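Local coordinates for PTS EIIA type-4 domain-containing protein (Streptococcus agalactiae NEM316, PDB 4TKZ) that probably takes part in phosphotransferase-system sugar uptake as an EIIA component that carries a phosphate group on its way to the imported sugar, at residues 72-77 with 85-90; 96-101 with 117-122; 33-38 with 66-71. All coordinates share one frame; numbering follows the deposited sequence.

Interaction 1 (72-77 with 85-90)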
loop_
_atom_site.group_PDB
_atom_site.type_symbol
_atom_site.label_atom_id
_atom_site.label_comp_id
_atom_site.label_asym_id
_atom_site.label_seq_id
_atom_site.Cartn_x
_atom_site.Cartn_y
_atom_site.Cartn_z
ATOM N N VAL A 72 8.021 -9.275 13.379
ATOM C CA VAL A 72 9.170 -10.114 13.046
ATOM C C VAL A 72 10.332 -9.288 12.508
ATOM O O VAL A 72 11.476 -9.528 12.869
ATOM C CB VAL A 72 8.798 -11.198 12.015
ATOM C CG1 VAL A 72 10.040 -11.791 11.375
ATOM C CG2 VAL A 72 7.967 -12.289 12.657
ATOM N N SER A 73 10.043 -8.326 11.630
ATOM C CA SER A 73 11.105 -7.518 11.053
ATOM C C SER A 73 11.795 -6.643 12.102
ATOM O O SER A 73 13.026 -6.529 12.115
ATOM C CB SER A 73 10.561 -6.659 9.906
ATOM O OG SER A 73 9.967 -7.491 8.926
ATOM N N SER A 74 10.997 -6.023 12.968
ATOM C CA SER A 74 11.510 -5.147 14.006
ATOM C C SER A 74 12.403 -5.904 14.986
ATOM O O SER A 74 13.455 -5.403 15.380
ATOM C CB SER A 74 10.357 -4.500 14.774
ATOM O OG SER A 74 9.678 -3.564 13.957
ATOM N N ALA A 75 11.971 -7.105 15.363
ATOM C CA ALA A 75 12.697 -7.938 16.333
ATOM C C ALA A 75 14.058 -8.348 15.802
ATOM O O ALA A 75 15.038 -8.426 16.551
ATOM C CB ALA A 75 11.886 -9.175 16.677
ATOM N N LEU A 76 14.110 -8.633 14.508
ATOM C CA LEU A 76 15.335 -9.082 13.880
ATOM C C LEU A 76 16.280 -7.916 13.628
ATOM O O LEU A 76 17.493 -8.100 13.610
ATOM C CB LEU A 76 15.027 -9.818 12.579
ATOM C CG LEU A 76 16.161 -10.678 12.027
ATOM C CD1 LEU A 76 16.502 -11.816 12.998
ATOM C CD2 LEU A 76 15.790 -11.224 10.652
ATOM N N SER A 77 15.728 -6.716 13.438
ATOM C CA SER A 77 16.534 -5.546 13.086
ATOM C C SER A 77 17.530 -5.129 14.172
ATOM O O SER A 77 18.433 -4.343 13.907
ATOM C CB SER A 77 15.638 -4.349 12.772
ATOM O OG SER A 77 15.076 -3.839 13.968
ATOM N N ILE A 85 19.488 -2.010 9.616
ATOM C CA ILE A 85 18.181 -2.455 9.147
ATOM C C ILE A 85 17.106 -1.487 9.618
ATOM O O ILE A 85 16.862 -1.358 10.816
ATOM C CB ILE A 85 17.854 -3.875 9.636
ATOM C CG1 ILE A 85 18.925 -4.863 9.158
ATOM C CG2 ILE A 85 16.477 -4.305 9.148
ATOM C CD1 ILE A 85 18.871 -6.240 9.832
ATOM N N LYS A 86 16.480 -0.790 8.670
ATOM C CA LYS A 86 15.364 0.088 8.984
ATOM C C LYS A 86 14.055 -0.636 8.686
ATOM O O LYS A 86 13.922 -1.300 7.655
ATOM C CB LYS A 86 15.456 1.379 8.156
ATOM C CG LYS A 86 16.561 2.327 8.614
ATOM C CD LYS A 86 16.229 2.927 9.978
ATOM C CE LYS A 86 17.093 4.147 10.282
ATOM N NZ LYS A 86 17.132 4.492 11.734
ATOM N N VAL A 87 13.090 -0.504 9.589
ATOM C CA VAL A 87 11.802 -1.173 9.443
ATOM C C VAL A 87 10.680 -0.149 9.463
ATOM O O VAL A 87 10.460 0.526 10.478
ATOM C CB VAL A 87 11.573 -2.184 10.582
ATOM C CG1 VAL A 87 10.226 -2.885 10.422
ATOM C CG2 VAL A 87 12.721 -3.205 10.625
ATOM N N LEU A 88 9.968 -0.022 8.341
ATOM C CA LEU A 88 8.824 0.885 8.278
ATOM C C LEU A 88 7.509 0.110 8.194
ATOM O O LEU A 88 7.461 -0.979 7.618
ATOM C CB LEU A 88 8.919 1.825 7.061
ATOM C CG LEU A 88 10.219 2.581 6.801
ATOM C CD1 LEU A 88 10.020 3.612 5.666
ATOM C CD2 LEU A 88 10.703 3.261 8.072
ATOM N N SER A 89 6.452 0.668 8.786
ATOM C CA SER A 89 5.086 0.220 8.519
ATOM C C SER A 89 4.413 1.257 7.614
ATOM O O SER A 89 4.990 2.315 7.354
ATOM C CB SER A 89 4.291 0.073 9.807
ATOM O OG SER A 89 4.184 1.310 10.482
ATOM N N GLY A 90 3.205 0.948 7.141
ATOM C CA GLY A 90 2.403 1.896 6.371
ATOM C C GLY A 90 2.673 1.872 4.882
ATOM O O GLY A 90 2.376 2.835 4.180
HETATM O O HOH W 1 19.799 -2.109 12.599
#
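V87 fits against three serines, S73 and S74 of helix 68-76 and S77 just after them. Followed outward, V87 CB first meets S74 OG at 4.1 Å. CG1 lies anti to the backbone N (chi1 -180°), which carries it to the first half of the segment: S74 OG is 3.6 Å from V87 CG1, and S73 CB is 3.8 Å from V87 CG1. The other branch turns to S73 O and S77 CB, with V87 CG2 3.7 Å from S73 O and 3.8 Å from S77 CB. All of these are van der Waals contacts.

The hydroxyls can lie beside aliphatic groups because each has a carbonyl partner earlier in the chain. S73 OG pairs with P69 O and S74 OG with F70 O. S77 OG, placed between its backbone N and carbonyl carbon (chi1 73°), reaches S74 O at 2.7 Å, leaving S77 CB to face the strand. I85 CG2 meets S77 CB at 3.7 Å, and I85 CD1 extends alongside S77 CA. At this end a water links the backbones, donating to S77 O and accepting from I85 N.

The short axes of helix 72-76 and strand 85-89 approach to 8.3 Å, and their directions differ by 156°, so the elements run nearly antiparallel. F127 of the second subunit packs on S74 and S77, while L88 and S89 pair antiparallel with a strand of that subunit, so the sheet continues across the interface. K86 and L88 bond through their backbones to strand 57-62. Helix 68-76 thus lies over the strand that follows it, the return half of a beta-alpha-beta crossover from strand 57-62 to strand 84-89 in a parallel, open alpha/beta sheet.

Interaction 2 (96-101 with 117-122)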
loop_
_atom_site.group_PDB
_atom_site.type_symbol
_atom_site.label_atom_id
_atom_site.label_comp_id
_atom_site.label_asym_id
_atom_site.label_seq_id
_atom_site.Cartn_x
_atom_site.Cartn_y
_atom_site.Cartn_z
ATOM N N LEU A 96 7.466 2.808 -1.680
ATOM C CA LEU A 96 8.275 1.906 -2.502
ATOM C C LEU A 96 9.003 2.631 -3.625
ATOM O O LEU A 96 10.196 2.416 -3.853
ATOM C CB LEU A 96 7.404 0.790 -3.092
ATOM C CG LEU A 96 8.134 -0.253 -3.934
ATOM C CD1 LEU A 96 9.354 -0.850 -3.197
ATOM C CD2 LEU A 96 7.153 -1.352 -4.323
ATOM N N MET A 97 8.286 3.490 -4.340
ATOM C CA MET A 97 8.908 4.191 -5.452
ATOM C C MET A 97 10.043 5.092 -4.960
ATOM O O MET A 97 11.105 5.161 -5.579
ATOM C CB MET A 97 7.867 4.989 -6.243
ATOM C CG MET A 97 6.830 4.134 -6.994
ATOM S SD MET A 97 7.522 2.855 -8.074
ATOM C CE MET A 97 8.535 3.869 -9.158
ATOM N N GLU A 98 9.836 5.757 -3.831
ATOM C CA GLU A 98 10.868 6.649 -3.300
ATOM C C GLU A 98 12.130 5.885 -2.926
ATOM O O GLU A 98 13.246 6.318 -3.230
ATOM C CB GLU A 98 10.364 7.416 -2.075
ATOM C CG GLU A 98 11.276 8.596 -1.706
ATOM C CD GLU A 98 11.274 9.676 -2.787
ATOM O OE1 GLU A 98 10.306 10.450 -2.837
ATOM O OE2 GLU A 98 12.234 9.749 -3.585
ATOM N N ALA A 99 11.955 4.746 -2.266
ATOM C CA ALA A 99 13.107 3.950 -1.857
ATOM C C ALA A 99 13.899 3.520 -3.090
ATOM O O ALA A 99 15.132 3.643 -3.129
ATOM C CB ALA A 99 12.669 2.743 -1.037
ATOM N N VAL A 100 13.182 3.043 -4.103
ATOM C CA VAL A 100 13.807 2.565 -5.330
ATOM C C VAL A 100 14.505 3.699 -6.080
ATOM O O VAL A 100 15.665 3.583 -6.477
ATOM C CB VAL A 100 12.769 1.905 -6.248
ATOM C CG1 VAL A 100 13.338 1.699 -7.660
ATOM C CG2 VAL A 100 12.282 0.585 -5.650
ATOM N N LEU A 101 13.802 4.806 -6.264
ATOM C CA LEU A 101 14.355 5.893 -7.070
ATOM C C LEU A 101 15.421 6.734 -6.358
ATOM O O LEU A 101 16.200 7.429 -7.009
ATOM C CB LEU A 101 13.232 6.780 -7.608
ATOM C CG LEU A 101 12.304 6.105 -8.618
ATOM C CD1 LEU A 101 11.082 6.974 -8.873
ATOM C CD2 LEU A 101 13.043 5.806 -9.925
ATOM N N ILE A 117 9.858 8.333 4.187
ATOM C CA ILE A 117 8.745 8.634 5.081
ATOM C C ILE A 117 7.969 9.848 4.595
ATOM O O ILE A 117 6.728 9.852 4.543
ATOM C CB ILE A 117 9.265 8.949 6.497
ATOM C CG1 ILE A 117 9.873 7.705 7.141
ATOM C CG2 ILE A 117 8.142 9.512 7.364
ATOM C CD1 ILE A 117 8.901 6.573 7.280
ATOM N N THR A 118 8.715 10.891 4.262
ATOM C CA THR A 118 8.124 12.130 3.773
ATOM C C THR A 118 7.256 11.857 2.557
ATOM O O THR A 118 6.097 12.284 2.507
ATOM C CB THR A 118 9.219 13.145 3.407
ATOM O OG1 THR A 118 9.930 13.523 4.594
ATOM C CG2 THR A 118 8.614 14.380 2.742
ATOM N N SER A 119 7.809 11.139 1.581
ATOM C CA SER A 119 7.075 10.850 0.351
ATOM C C SER A 119 5.842 9.990 0.625
ATOM O O SER A 119 4.809 10.168 -0.018
ATOM C CB SER A 119 7.985 10.182 -0.684
ATOM O OG SER A 119 8.906 11.111 -1.234
ATOM N N SER A 120 5.959 9.065 1.579
ATOM C CA SER A 120 4.856 8.178 1.938
ATOM C C SER A 120 3.657 8.988 2.403
ATOM O O SER A 120 2.514 8.743 1.993
ATOM C CB SER A 120 5.289 7.181 3.032
ATOM O OG SER A 120 6.442 6.475 2.635
ATOM N N HIS A 121 3.930 9.979 3.241
ATOM C CA HIS A 121 2.904 10.862 3.767
ATOM C C HIS A 121 2.370 11.793 2.681
ATOM O O HIS A 121 1.162 12.005 2.572
ATOM C CB HIS A 121 3.482 11.702 4.905
ATOM C CG HIS A 121 3.596 10.967 6.201
ATOM N ND1 HIS A 121 2.494 10.585 6.932
ATOM C CD2 HIS A 121 4.677 10.561 6.909
ATOM C CE1 HIS A 121 2.890 9.969 8.033
ATOM N NE2 HIS A 121 4.211 9.933 8.039
ATOM N N GLU A 122 3.274 12.352 1.886
ATOM C CA GLU A 122 2.883 13.293 0.848
ATOM C C GLU A 122 2.039 12.626 -0.230
ATOM O O GLU A 122 1.324 13.299 -0.975
ATOM C CB GLU A 122 4.123 13.958 0.234
ATOM C CG GLU A 122 4.850 14.884 1.199
ATOM C CD GLU A 122 6.095 15.501 0.607
ATOM O OE1 GLU A 122 6.790 14.814 -0.168
ATOM O OE2 GLU A 122 6.380 16.676 0.924
#
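S119 and E98 alone make the contact between 96-101 and 117-122. In sequence order, I117 comes first and points away from helix 93-102. Two residues on, S119 turns its CB to E98: S119 CB lies 3.9 Å from E98 CB and 3.8 Å from E98 CG, and the contact rests on these approaches. With CG anti to the backbone N (chi1 -166°) and a bend at chi2 (66°), the E98 carboxylate as modelled is turned to S119. That placement is doubtful, because the 2.2 Å it leaves between E98 OE1 and S119 OG is too short to be credible. E98 OE2 hydrogen-bonds S102 OG in the same helix, S119 OG makes a weak hydrogen bond to K115 O, and a glycerol lies about 3 Å from the E98 side chain.

S120 and H121 follow, and with I117 they pack on I124 of the second subunit. H121 also meets H121 of that subunit, their planes nearly parallel (about 5°) and joined through ND1. With 90 Å² buried, this is a sparse surface contact between consecutive helices of an alpha/beta fold, on a helix that also serves the dimer interface.

Interaction 3 (33-38 with 66-71)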
loop_
_atom_site.group_PDB
_atom_site.type_symbol
_atom_site.label_atom_id
_atom_site.label_comp_id
_atom_site.label_asym_id
_atom_site.label_seq_id
_atom_site.Cartn_x
_atom_site.Cartn_y
_atom_site.Cartn_z
ATOM N N ILE A 33 8.499 -10.901 0.623
ATOM C CA ILE A 33 8.156 -12.067 1.410
ATOM C C ILE A 33 6.649 -12.053 1.637
ATOM O O ILE A 33 6.128 -11.224 2.389
ATOM C CB ILE A 33 8.925 -12.075 2.753
ATOM C CG1 ILE A 33 10.431 -12.105 2.483
ATOM C CG2 ILE A 33 8.517 -13.258 3.586
ATOM C CD1 ILE A 33 11.307 -12.079 3.735
ATOM N N ASN A 34 5.952 -12.974 0.979
ATOM C CA ASN A 34 4.507 -13.059 1.101
ATOM C C ASN A 34 4.077 -13.851 2.331
ATOM O O ASN A 34 4.277 -15.063 2.392
ATOM C CB ASN A 34 3.902 -13.682 -0.166
ATOM C CG ASN A 34 4.228 -12.891 -1.424
ATOM O OD1 ASN A 34 3.608 -11.867 -1.702
ATOM N ND2 ASN A 34 5.192 -13.376 -2.198
ATOM N N PHE A 35 3.487 -13.162 3.304
ATOM C CA PHE A 35 2.999 -13.798 4.524
ATOM C C PHE A 35 1.607 -14.350 4.269
ATOM O O PHE A 35 0.603 -13.706 4.577
ATOM C CB PHE A 35 2.970 -12.792 5.677
ATOM C CG PHE A 35 2.517 -13.373 6.992
ATOM C CD1 PHE A 35 2.978 -14.616 7.420
ATOM C CD2 PHE A 35 1.649 -12.665 7.811
ATOM C CE1 PHE A 35 2.573 -15.150 8.641
ATOM C CE2 PHE A 35 1.234 -13.184 9.037
ATOM C CZ PHE A 35 1.697 -14.437 9.453
ATOM N N ILE A 36 1.556 -15.555 3.713
ATOM C CA ILE A 36 0.294 -16.124 3.255
ATOM C C ILE A 36 -0.330 -17.029 4.310
ATOM O O ILE A 36 0.314 -17.393 5.299
ATOM C CB ILE A 36 0.484 -16.920 1.949
ATOM C CG1 ILE A 36 1.380 -18.136 2.198
ATOM C CG2 ILE A 36 1.074 -16.031 0.848
ATOM C CD1 ILE A 36 1.502 -19.054 1.013
ATOM N N ALA A 37 -1.595 -17.383 4.103
ATOM C CA ALA A 37 -2.290 -18.287 5.007
ATOM C C ALA A 37 -1.532 -19.597 5.098
ATOM O O ALA A 37 -1.138 -20.171 4.081
ATOM C CB ALA A 37 -3.708 -18.535 4.536
ATOM N N GLY A 38 -1.324 -20.054 6.327
ATOM C CA GLY A 38 -0.592 -21.280 6.577
ATOM C C GLY A 38 0.785 -21.007 7.146
ATOM O O GLY A 38 1.368 -21.866 7.808
ATOM N N GLY A 66 2.299 -3.311 14.026
ATOM C CA GLY A 66 1.849 -4.258 15.029
ATOM C C GLY A 66 1.470 -5.603 14.451
ATOM O O GLY A 66 1.119 -6.519 15.193
ATOM N N GLY A 67 1.541 -5.731 13.127
ATOM C CA GLY A 67 1.296 -7.015 12.492
ATOM C C GLY A 67 2.525 -7.916 12.501
ATOM O O GLY A 67 3.622 -7.484 12.838
ATOM N N THR A 68 2.342 -9.176 12.126
ATOM C CA THR A 68 3.447 -10.147 12.122
ATOM C C THR A 68 4.646 -9.717 11.266
ATOM O O THR A 68 5.778 -9.756 11.742
ATOM C CB THR A 68 2.958 -11.567 11.772
ATOM O OG1 THR A 68 2.099 -12.025 12.821
ATOM C CG2 THR A 68 4.129 -12.552 11.615
ATOM N N PRO A 69 4.412 -9.289 10.006
ATOM C CA PRO A 69 5.557 -8.806 9.228
ATOM C C PRO A 69 6.342 -7.697 9.916
ATOM O O PRO A 69 7.577 -7.711 9.862
ATOM C CB PRO A 69 4.893 -8.248 7.957
ATOM C CG PRO A 69 3.691 -9.086 7.779
ATOM C CD PRO A 69 3.189 -9.350 9.184
ATOM N N PHE A 70 5.651 -6.739 10.530
ATOM C CA PHE A 70 6.343 -5.634 11.173
ATOM C C PHE A 70 7.042 -6.157 12.433
ATOM O O PHE A 70 8.222 -5.870 12.673
ATOM C CB PHE A 70 5.359 -4.529 11.544
ATOM C CG PHE A 70 5.982 -3.394 12.299
ATOM C CD1 PHE A 70 6.626 -2.360 11.629
ATOM C CD2 PHE A 70 5.928 -3.366 13.688
ATOM C CE1 PHE A 70 7.206 -1.314 12.335
ATOM C CE2 PHE A 70 6.498 -2.327 14.400
ATOM C CZ PHE A 70 7.140 -1.305 13.731
ATOM N N ASN A 71 6.314 -6.930 13.226
ATOM C CA ASN A 71 6.861 -7.450 14.488
ATOM C C ASN A 71 8.103 -8.325 14.304
ATOM O O ASN A 71 9.117 -8.151 14.997
ATOM C CB ASN A 71 5.783 -8.228 15.257
ATOM C CG ASN A 71 4.666 -7.333 15.783
ATOM O OD1 ASN A 71 4.783 -6.106 15.815
ATOM N ND2 ASN A 71 3.569 -7.957 16.201
#
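The F35 ring receives T68 over one of its faces and P69 obliquely. T68 CG2 lies 4.2 Å from the F35 ring centroid and 28° off the ring normal, a CH-pi contact by position. T68 CB, on the same side of the ring, comes to 3.6 Å from F35 CE2. P69 CD stands 3.9 Å from F35 CD2, a purely apolar touch. Both side chains cross that of F35 at about a right angle, and together the contacts bury 122 Å².

F35 reaches the helix because CG is anti to its backbone N (chi1 -178°), which extends the ring toward T68 and P69. The backbone there bends through an inverse gamma turn centred on F35. The H9 ring meets the F35 ring with planes at about 60°, and V44 of helix 41-52 packs on it as well.

In 66-71, T68 and P69 open helix 68-76. G67 is its N-cap residue, and N71 N bonds to G67 O at 2.8 Å, closing the first turn. A proline is readily accommodated there, since its lack of an N-H costs no helical bond. N71 ND2 adds only a weak bond to G66 O. P69 is further bounded by V7, H9 and D63, and T68 by S41.

The contact therefore lies at the C-terminal end of the parallel strands. In strand 30-35, outermost within this chain, F35 bonds through its backbone to A8 of strand 3-9 and to G10 just after it. This terminal phenylalanine meets the N-terminus of helix 68-76, with helix 41-52 lying beside both.

Overall arrangement
Interaction 1 is buried, interaction 3 partly so, and interaction 2 lies at the surface. Interactions 1 and 3 share helix 68-76 and the same sheet, with centres about 12 Å apart: one joins the helix to strand 84-89, the other its N-terminus to strand 30-35. F70 connects them, packing on V87 and S89. Interaction 2 joins two helices instead; its centre is about 17 Å from that of interaction 1, yet L88 touches I117. Interactions 2 and 3 do not touch and lie on opposite sides of the chain's centre. Aliphatic branches against serines characterise the first, an aromatic face the third, and a doubtful polar approach the second. All three reach the second subunit.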